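Local coordinates for Cys-Gly metallodipeptidase DUG1 (Saccharomyces cerevisiae, PDB 4G1P), which hydrolyses the dipeptide Cys-Gly as a metal-dependent M20-family homodimer and serves as the catalytic component of the glutathione-degrading complex, at residues T6-K11 with T467-L472; S14-F19 with N460-M465; D44-I49 with L80-L85. All coordinates share one frame; numbering follows the deposited sequence.

Contact 1 (T6-K11 with T467-L472); sequences TSVFQK and TMAAYL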
loop_
_atom_site.group_PDB
_atom_site.type_symbol
_atom_site.label_atom_id
_atom_site.label_comp_id
_atom_site.label_asym_id
_atom_site.label_seq_id
_atom_site.Cartn_x
_atom_site.Cartn_y
_atom_site.Cartn_z
ATOM N N THR A 6 48.367 -5.211 -18.410
ATOM C CA THR A 6 48.630 -6.234 -17.407
ATOM C C THR A 6 49.048 -5.597 -16.089
ATOM O O THR A 6 48.746 -6.113 -15.018
ATOM C CB THR A 6 49.723 -7.213 -17.868
ATOM O OG1 THR A 6 50.973 -6.524 -17.965
ATOM C CG2 THR A 6 49.373 -7.805 -19.219
ATOM N N SER A 7 49.744 -4.469 -16.178
ATOM C CA SER A 7 50.124 -3.711 -14.995
ATOM C C SER A 7 48.863 -3.204 -14.313
ATOM O O SER A 7 48.671 -3.394 -13.115
ATOM C CB SER A 7 51.011 -2.531 -15.385
ATOM O OG SER A 7 52.379 -2.833 -15.196
ATOM N N VAL A 8 48.009 -2.558 -15.097
ATOM C CA VAL A 8 46.724 -2.059 -14.619
ATOM C C VAL A 8 45.826 -3.196 -14.107
ATOM O O VAL A 8 45.228 -3.085 -13.043
ATOM C CB VAL A 8 45.995 -1.217 -15.706
ATOM C CG1 VAL A 8 44.731 -0.580 -15.143
ATOM C CG2 VAL A 8 46.899 -0.129 -16.215
ATOM N N PHE A 9 45.757 -4.293 -14.850
ATOM C CA PHE A 9 44.972 -5.440 -14.407
ATOM C C PHE A 9 45.457 -5.999 -13.065
ATOM O O PHE A 9 44.657 -6.448 -12.241
ATOM C CB PHE A 9 44.985 -6.548 -15.458
ATOM C CG PHE A 9 44.130 -6.262 -16.643
ATOM C CD1 PHE A 9 43.507 -5.028 -16.789
ATOM C CD2 PHE A 9 43.919 -7.227 -17.598
ATOM C CE1 PHE A 9 42.708 -4.755 -17.888
ATOM C CE2 PHE A 9 43.114 -6.966 -18.687
ATOM C CZ PHE A 9 42.510 -5.727 -18.836
ATOM N N GLN A 10 46.767 -5.971 -12.851
ATOM C CA GLN A 10 47.349 -6.464 -11.619
ATOM C C GLN A 10 47.034 -5.548 -10.440
ATOM O O GLN A 10 46.782 -6.006 -9.314
ATOM C CB GLN A 10 48.852 -6.604 -11.770
ATOM C CG GLN A 10 49.273 -7.814 -12.554
ATOM C CD GLN A 10 50.774 -7.845 -12.768
ATOM O OE1 GLN A 10 51.503 -7.035 -12.184
ATOM N NE2 GLN A 10 51.248 -8.784 -13.596
ATOM N N LYS A 11 47.065 -4.249 -10.692
ATOM C CA LYS A 11 46.796 -3.315 -9.621
ATOM C C LYS A 11 45.327 -3.376 -9.246
ATOM O O LYS A 11 44.964 -3.121 -8.107
ATOM C CB LYS A 11 47.214 -1.903 -10.009
ATOM C CG LYS A 11 48.683 -1.635 -9.737
ATOM C CD LYS A 11 49.058 -2.029 -8.316
ATOM C CE LYS A 11 50.570 -2.153 -8.137
ATOM N NZ LYS A 11 50.956 -2.195 -6.693
ATOM N N THR A 467 37.629 -4.536 -17.708
ATOM C CA THR A 467 37.047 -4.277 -19.020
ATOM C C THR A 467 36.935 -2.773 -19.279
ATOM O O THR A 467 37.187 -2.292 -20.391
ATOM C CB THR A 467 35.680 -4.977 -19.216
ATOM O OG1 THR A 467 35.862 -6.394 -19.182
ATOM C CG2 THR A 467 35.067 -4.611 -20.565
ATOM N N MET A 468 36.580 -2.025 -18.247
ATOM C CA MET A 468 36.553 -0.580 -18.370
ATOM C C MET A 468 37.958 -0.041 -18.659
ATOM O O MET A 468 38.133 0.888 -19.451
ATOM C CB MET A 468 36.007 0.058 -17.088
ATOM C CG MET A 468 34.533 -0.165 -16.802
ATOM S SD MET A 468 34.191 0.517 -15.160
ATOM C CE MET A 468 32.399 0.653 -15.126
ATOM N N ALA A 469 38.964 -0.610 -18.010
ATOM C CA ALA A 469 40.331 -0.156 -18.231
ATOM C C ALA A 469 40.795 -0.403 -19.672
ATOM O O ALA A 469 41.376 0.470 -20.313
ATOM C CB ALA A 469 41.267 -0.833 -17.252
ATOM N N ALA A 470 40.540 -1.596 -20.190
ATOM C CA ALA A 470 41.015 -1.913 -21.525
ATOM C C ALA A 470 40.242 -1.106 -22.555
ATOM O O ALA A 470 40.809 -0.630 -23.542
ATOM C CB ALA A 470 40.906 -3.393 -21.808
ATOM N N TYR A 471 38.950 -0.938 -22.306
ATOM C CA TYR A 471 38.120 -0.134 -23.191
ATOM C C TYR A 471 38.634 1.301 -23.331
ATOM O O TYR A 471 38.765 1.794 -24.445
ATOM C CB TYR A 471 36.651 -0.158 -22.757
ATOM C CG TYR A 471 35.948 1.123 -23.056
ATOM C CD1 TYR A 471 35.513 1.413 -24.334
ATOM C CD2 TYR A 471 35.736 2.061 -22.062
ATOM C CE1 TYR A 471 34.881 2.601 -24.609
ATOM C CE2 TYR A 471 35.109 3.242 -22.327
ATOM C CZ TYR A 471 34.679 3.507 -23.600
ATOM O OH TYR A 471 34.051 4.691 -23.864
ATOM N N LEU A 472 38.936 1.971 -22.225
ATOM C CA LEU A 472 39.515 3.312 -22.323
ATOM C C LEU A 472 40.847 3.283 -23.089
ATOM O O LEU A 472 41.139 4.161 -23.893
ATOM C CB LEU A 472 39.700 3.958 -20.941
ATOM C CG LEU A 472 38.430 4.296 -20.143
ATOM C CD1 LEU A 472 38.764 4.726 -18.727
ATOM C CD2 LEU A 472 37.622 5.381 -20.825
#
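V8 and F9 of helix 5-14 meet A469 and A470 of helix 458-477. The contact is wholly apolar and each partner on the far helix is a single methyl group. V8 uses one branch. Its CG1 lies 4.1 Å from CB of A469, close to van der Waals distance. That branch stands opposite the backbone N about the CA-CB bond (chi1 -174°), while CG2 turns back beside the N. F9 reaches the same helix with the far end of its ring. Its CG is anti to the carbonyl carbon (chi1 -75°), and the ring then extends toward helix 458-477, although its CB does not point there directly. CE1 of F9 is 4.2 Å from CB of A469. CZ of F9 is 4.1 Å from CB of A470. Both methyls lie at the ring edge, near the ring plane, so neither is stacked on a face. A469 therefore touches both V8 and F9, and A470 takes the next place along the ring edge. The short segments run nearly antiparallel, at 156°, with their axes 10.2 Å apart at closest approach. Only 131 Å² is buried, which fits a pair of helices touching through a few atoms. Helix 135-154 packs beside them through F152, which touches V8 and A469. Helix 397-410 lies next to A470 through A405. Further round helix 458-477, Y471 and L472 lean on V97 of strand 96-102.

Contact 2 (S14-F19 with N460-M465); sequences SLKPQF and NFVGGM
F19 and M465 form the centre of this contact between helix 16-28 and helix 458-477. The sulfur SD of M465 lies 3.9 Å from CD2 of F19 and 4.0 Å from CE2 of F19. It sits 4.5 Å from the ring centroid and 37° off the ring normal. This is a Met-aromatic contact with an oblique approach. The methionine chain bends at its last torsion (chi3 -73°), which turns the methyl CE over the centre of the F461 ring, 3.6 Å above its plane. M465 thus touches two aromatic rings, one from each helix. F461 also meets F19 directly but loosely, with its CE2 4.4 Å from CB of F19. CD of K16 lies 4.0 Å from CG2 of V462, and the two side chains cross at about a right angle. Outside this shell, N147 of helix 135-154 touches F19, F461 and M465. S144 of the same helix and M442 also lie against F461. The backbone O of L15 lies over one face of the F19 ring, offset toward its edge. The two segments are joined by sulfur, aromatic and aliphatic groups alone. K16 takes part through its methylene chain, so the attraction is probably mainly dispersion, with no charge pairing between the segments.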
loop_
_atom_site.group_PDB
_atom_site.type_symbol
_atom_site.label_atom_id
_atom_site.label_comp_id
_atom_site.label_asym_id
_atom_site.label_seq_id
_atom_site.Cartn_x
_atom_site.Cartn_y
_atom_site.Cartn_z
ATOM N N SER A 14 45.148 -6.068 -6.782
ATOM C CA SER A 14 45.808 -5.729 -5.526
ATOM C C SER A 14 45.006 -4.743 -4.707
ATOM O O SER A 14 45.090 -4.735 -3.485
ATOM C CB SER A 14 47.183 -5.107 -5.788
ATOM O OG SER A 14 47.973 -5.958 -6.588
ATOM N N LEU A 15 44.260 -3.885 -5.389
ATOM C CA LEU A 15 43.573 -2.799 -4.731
ATOM C C LEU A 15 42.147 -3.180 -4.305
ATOM O O LEU A 15 41.413 -2.346 -3.786
ATOM C CB LEU A 15 43.556 -1.573 -5.633
ATOM C CG LEU A 15 44.875 -0.856 -5.909
ATOM C CD1 LEU A 15 44.616 0.404 -6.722
ATOM C CD2 LEU A 15 45.589 -0.524 -4.613
ATOM N N LYS A 16 41.768 -4.440 -4.511
ATOM C CA LYS A 16 40.459 -4.924 -4.070
ATOM C C LYS A 16 40.100 -4.568 -2.624
ATOM O O LYS A 16 38.931 -4.274 -2.334
ATOM C CB LYS A 16 40.293 -6.427 -4.318
ATOM C CG LYS A 16 40.102 -6.766 -5.797
ATOM C CD LYS A 16 40.357 -8.238 -6.065
ATOM C CE LYS A 16 39.559 -9.119 -5.115
ATOM N NZ LYS A 16 39.775 -10.559 -5.426
ATOM N N PRO A 17 41.089 -4.587 -1.710
ATOM C CA PRO A 17 40.730 -4.150 -0.356
ATOM C C PRO A 17 40.269 -2.688 -0.256
ATOM O O PRO A 17 39.312 -2.426 0.482
ATOM C CB PRO A 17 42.022 -4.370 0.421
ATOM C CG PRO A 17 42.642 -5.527 -0.257
ATOM C CD PRO A 17 42.358 -5.339 -1.710
ATOM N N GLN A 18 40.916 -1.759 -0.955
ATOM C CA GLN A 18 40.460 -0.384 -0.853
ATOM C C GLN A 18 39.185 -0.180 -1.656
ATOM O O GLN A 18 38.313 0.586 -1.247
ATOM C CB GLN A 18 41.525 0.696 -1.154
ATOM C CG GLN A 18 42.819 0.265 -1.835
ATOM C CD GLN A 18 43.773 -0.473 -0.904
ATOM O OE1 GLN A 18 43.886 -1.704 -0.958
ATOM N NE2 GLN A 18 44.471 0.273 -0.054
ATOM N N PHE A 19 39.054 -0.895 -2.770
ATOM C CA PHE A 19 37.841 -0.807 -3.571
ATOM C C PHE A 19 36.636 -1.278 -2.755
ATOM O O PHE A 19 35.578 -0.650 -2.790
ATOM C CB PHE A 19 37.946 -1.629 -4.860
ATOM C CG PHE A 19 39.027 -1.170 -5.801
ATOM C CD1 PHE A 19 39.560 0.104 -5.709
ATOM C CD2 PHE A 19 39.510 -2.018 -6.777
ATOM C CE1 PHE A 19 40.552 0.518 -6.555
ATOM C CE2 PHE A 19 40.493 -1.606 -7.631
ATOM C CZ PHE A 19 41.014 -0.332 -7.523
ATOM N N ASN A 460 32.148 -10.117 -11.835
ATOM C CA ASN A 460 31.691 -9.010 -12.685
ATOM C C ASN A 460 32.252 -7.669 -12.235
ATOM O O ASN A 460 32.518 -6.782 -13.047
ATOM C CB ASN A 460 30.171 -8.946 -12.717
ATOM C CG ASN A 460 29.567 -10.093 -13.486
ATOM O OD1 ASN A 460 29.606 -11.241 -13.036
ATOM N ND2 ASN A 460 28.997 -9.794 -14.651
ATOM N N PHE A 461 32.431 -7.533 -10.931
ATOM C CA PHE A 461 32.997 -6.321 -10.382
ATOM C C PHE A 461 34.420 -6.174 -10.897
ATOM O O PHE A 461 34.753 -5.179 -11.537
ATOM C CB PHE A 461 32.956 -6.360 -8.856
ATOM C CG PHE A 461 33.391 -5.097 -8.214
ATOM C CD1 PHE A 461 33.062 -3.880 -8.776
ATOM C CD2 PHE A 461 34.142 -5.118 -7.044
ATOM C CE1 PHE A 461 33.478 -2.692 -8.192
ATOM C CE2 PHE A 461 34.557 -3.932 -6.440
ATOM C CZ PHE A 461 34.219 -2.719 -7.012
ATOM N N VAL A 462 35.245 -7.182 -10.647
ATOM C CA VAL A 462 36.630 -7.149 -11.093
ATOM C C VAL A 462 36.731 -7.201 -12.617
ATOM O O VAL A 462 37.427 -6.382 -13.227
ATOM C CB VAL A 462 37.458 -8.287 -10.476
ATOM C CG1 VAL A 462 38.843 -8.331 -11.096
ATOM C CG2 VAL A 462 37.535 -8.119 -8.961
ATOM N N GLY A 463 36.023 -8.150 -13.227
ATOM C CA GLY A 463 35.998 -8.268 -14.675
ATOM C C GLY A 463 35.571 -6.982 -15.360
ATOM O O GLY A 463 36.143 -6.591 -16.392
ATOM N N GLY A 464 34.576 -6.312 -14.776
ATOM C CA GLY A 464 34.040 -5.094 -15.349
ATOM C C GLY A 464 35.018 -3.940 -15.247
ATOM O O GLY A 464 35.053 -3.057 -16.109
ATOM N N MET A 465 35.813 -3.935 -14.183
ATOM C CA MET A 465 36.779 -2.862 -13.992
ATOM C C MET A 465 37.899 -2.986 -15.007
ATOM O O MET A 465 38.279 -2.008 -15.665
ATOM C CB MET A 465 37.346 -2.887 -12.578
ATOM C CG MET A 465 36.517 -2.092 -11.582
ATOM S SD MET A 465 37.233 -2.065 -9.922
ATOM C CE MET A 465 36.905 -3.749 -9.389
#

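Contact 3 (D44-I49 with L80-L85); sequences DKAKFI and LPPVIL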
loop_
_atom_site.group_PDB
_atom_site.type_symbol
_atom_site.label_atom_id
_atom_site.label_comp_id
_atom_site.label_asym_id
_atom_site.label_seq_id
_atom_site.Cartn_x
_atom_site.Cartn_y
_atom_site.Cartn_z
ATOM N N ASP A 44 24.704 13.334 1.543
ATOM C CA ASP A 44 25.924 12.774 2.131
ATOM C C ASP A 44 26.604 11.838 1.150
ATOM O O ASP A 44 27.830 11.775 1.089
ATOM C CB ASP A 44 25.634 11.996 3.411
ATOM C CG ASP A 44 25.082 12.868 4.518
ATOM O OD1 ASP A 44 25.193 14.103 4.419
ATOM O OD2 ASP A 44 24.544 12.306 5.491
ATOM N N LYS A 45 25.786 11.107 0.397
ATOM C CA LYS A 45 26.272 10.193 -0.616
ATOM C C LYS A 45 27.028 10.984 -1.677
ATOM O O LYS A 45 28.146 10.630 -2.037
ATOM C CB LYS A 45 25.094 9.429 -1.220
ATOM C CG LYS A 45 25.433 8.418 -2.296
ATOM C CD LYS A 45 25.947 7.131 -1.717
ATOM C CE LYS A 45 26.258 6.102 -2.804
ATOM N NZ LYS A 45 25.078 5.325 -3.239
ATOM N N ALA A 46 26.426 12.072 -2.150
ATOM C CA ALA A 46 27.073 12.932 -3.148
ATOM C C ALA A 46 28.367 13.500 -2.592
ATOM O O ALA A 46 29.368 13.620 -3.299
ATOM C CB ALA A 46 26.153 14.069 -3.566
ATOM N N LYS A 47 28.332 13.844 -1.316
ATOM C CA LYS A 47 29.472 14.442 -0.668
ATOM C C LYS A 47 30.578 13.407 -0.606
ATOM O O LYS A 47 31.729 13.700 -0.935
ATOM C CB LYS A 47 29.098 14.944 0.738
ATOM C CG LYS A 47 30.119 15.896 1.347
ATOM C CD LYS A 47 29.968 15.974 2.851
ATOM C CE LYS A 47 30.267 14.623 3.521
ATOM N NZ LYS A 47 29.788 14.547 4.947
ATOM N N PHE A 48 30.214 12.192 -0.205
ATOM C CA PHE A 48 31.175 11.104 -0.102
ATOM C C PHE A 48 31.861 10.845 -1.435
ATOM O O PHE A 48 33.070 10.671 -1.490
ATOM C CB PHE A 48 30.496 9.825 0.366
ATOM C CG PHE A 48 31.373 8.611 0.278
ATOM C CD1 PHE A 48 32.441 8.446 1.147
ATOM C CD2 PHE A 48 31.140 7.638 -0.680
ATOM C CE1 PHE A 48 33.268 7.322 1.065
ATOM C CE2 PHE A 48 31.953 6.514 -0.770
ATOM C CZ PHE A 48 33.026 6.358 0.106
ATOM N N ILE A 49 31.084 10.815 -2.507
ATOM C CA ILE A 49 31.634 10.571 -3.826
ATOM C C ILE A 49 32.592 11.677 -4.249
ATOM O O ILE A 49 33.707 11.398 -4.685
ATOM C CB ILE A 49 30.519 10.351 -4.867
ATOM C CG1 ILE A 49 29.855 9.007 -4.591
ATOM C CG2 ILE A 49 31.072 10.368 -6.291
ATOM C CD1 ILE A 49 28.690 8.740 -5.448
ATOM N N LEU A 80 17.145 19.461 -4.949
ATOM C CA LEU A 80 17.453 18.207 -5.634
ATOM C C LEU A 80 18.875 17.771 -5.296
ATOM O O LEU A 80 19.714 18.616 -4.993
ATOM C CB LEU A 80 17.312 18.382 -7.152
ATOM C CG LEU A 80 15.884 18.560 -7.672
ATOM C CD1 LEU A 80 15.883 19.323 -8.979
ATOM C CD2 LEU A 80 15.176 17.222 -7.829
ATOM N N PRO A 81 19.145 16.450 -5.344
ATOM C CA PRO A 81 20.515 15.917 -5.243
ATOM C C PRO A 81 21.369 16.554 -6.315
ATOM O O PRO A 81 20.895 16.684 -7.435
ATOM C CB PRO A 81 20.342 14.436 -5.575
ATOM C CG PRO A 81 18.930 14.130 -5.279
ATOM C CD PRO A 81 18.145 15.382 -5.522
ATOM N N PRO A 82 22.601 16.961 -5.981
ATOM C CA PRO A 82 23.503 17.639 -6.923
ATOM C C PRO A 82 24.013 16.704 -8.018
ATOM O O PRO A 82 24.222 15.534 -7.728
ATOM C CB PRO A 82 24.674 18.055 -6.029
ATOM C CG PRO A 82 24.655 17.082 -4.918
ATOM C CD PRO A 82 23.215 16.801 -4.656
ATOM N N VAL A 83 24.194 17.189 -9.244
ATOM C CA VAL A 83 24.828 16.362 -10.264
ATOM C C VAL A 83 26.302 16.606 -10.106
ATOM O O VAL A 83 26.710 17.746 -9.884
ATOM C CB VAL A 83 24.413 16.713 -11.706
ATOM C CG1 VAL A 83 25.190 15.864 -12.683
ATOM C CG2 VAL A 83 22.949 16.464 -11.905
ATOM N N ILE A 84 27.096 15.543 -10.185
ATOM C CA ILE A 84 28.509 15.640 -9.856
ATOM C C ILE A 84 29.354 15.642 -11.108
ATOM O O ILE A 84 29.430 14.644 -11.803
ATOM C CB ILE A 84 28.966 14.468 -8.985
ATOM C CG1 ILE A 84 28.135 14.390 -7.699
ATOM C CG2 ILE A 84 30.436 14.618 -8.667
ATOM C CD1 ILE A 84 28.448 13.177 -6.843
ATOM N N LEU A 85 29.975 16.772 -11.400
ATOM C CA LEU A 85 30.834 16.869 -12.567
ATOM C C LEU A 85 32.290 16.936 -12.135
ATOM O O LEU A 85 32.639 17.678 -11.218
ATOM C CB LEU A 85 30.493 18.111 -13.399
ATOM C CG LEU A 85 29.043 18.399 -13.797
ATOM C CD1 LEU A 85 29.059 19.576 -14.735
ATOM C CD2 LEU A 85 28.355 17.207 -14.449
#
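A46 on helix 39-55 faces P82, their CA atoms 7.0 Å apart, where the chain leads from an extended loop into strand 83-88. The methyl CB of A46 is 3.6 Å from CG of P82, so the proline ring meets the helix with its outer carbon. I84, two residues on, points to the same side and puts CD1 at the helix surface. That methyl is 3.7 Å from O of A46, a van der Waals contact, and 4.1 Å from CB of A46. It also lies 3.9 Å from CG2 of I49. The extended outer torsion of I84 (chi2 175°) carries CD1 out to the helix. On I49 the touching branch CG2 is anti to the backbone N. The two isoleucines cross at about a right angle. One methyl of the strand thus touches both A46 and I49, nearly one helical turn apart. S50 OG is hydrogen-bonded to the carbonyl O atoms of A46 and K47. Helix 39-55 here packs on one face of the mixed sheet of the catalytic domain. M63 of the edge strand 61-64 touches A46, P82 and I84. F167 of strand 162-168 lies beside I84 on the other flank, and V83 points away from the helix.

In the fold
All three contacts are largely buried and apolar, each with some partly exposed residues, and none joins the two subunits. Contacts 1 and 2 share helix 458-477, which receives helix 5-14 in contact 1 and helix 16-28 in contact 2. The chain's first two helices thus pack against its last, with the contact centres about 11 Å apart. Contact 1 sets a valine branch and an aromatic edge against alanine methyls; contact 2 adds sulfur and a lysine chain. Their centres lie about 25 and 22 Å from the chain centre, away from the annotated sites. Contact 3, at about 18 Å, is aliphatic and joins helix to sheet. Its I49 and A46 side chains are each about 9 Å from those of H102 and D104 respectively, the probable zinc-binding and active-site residues.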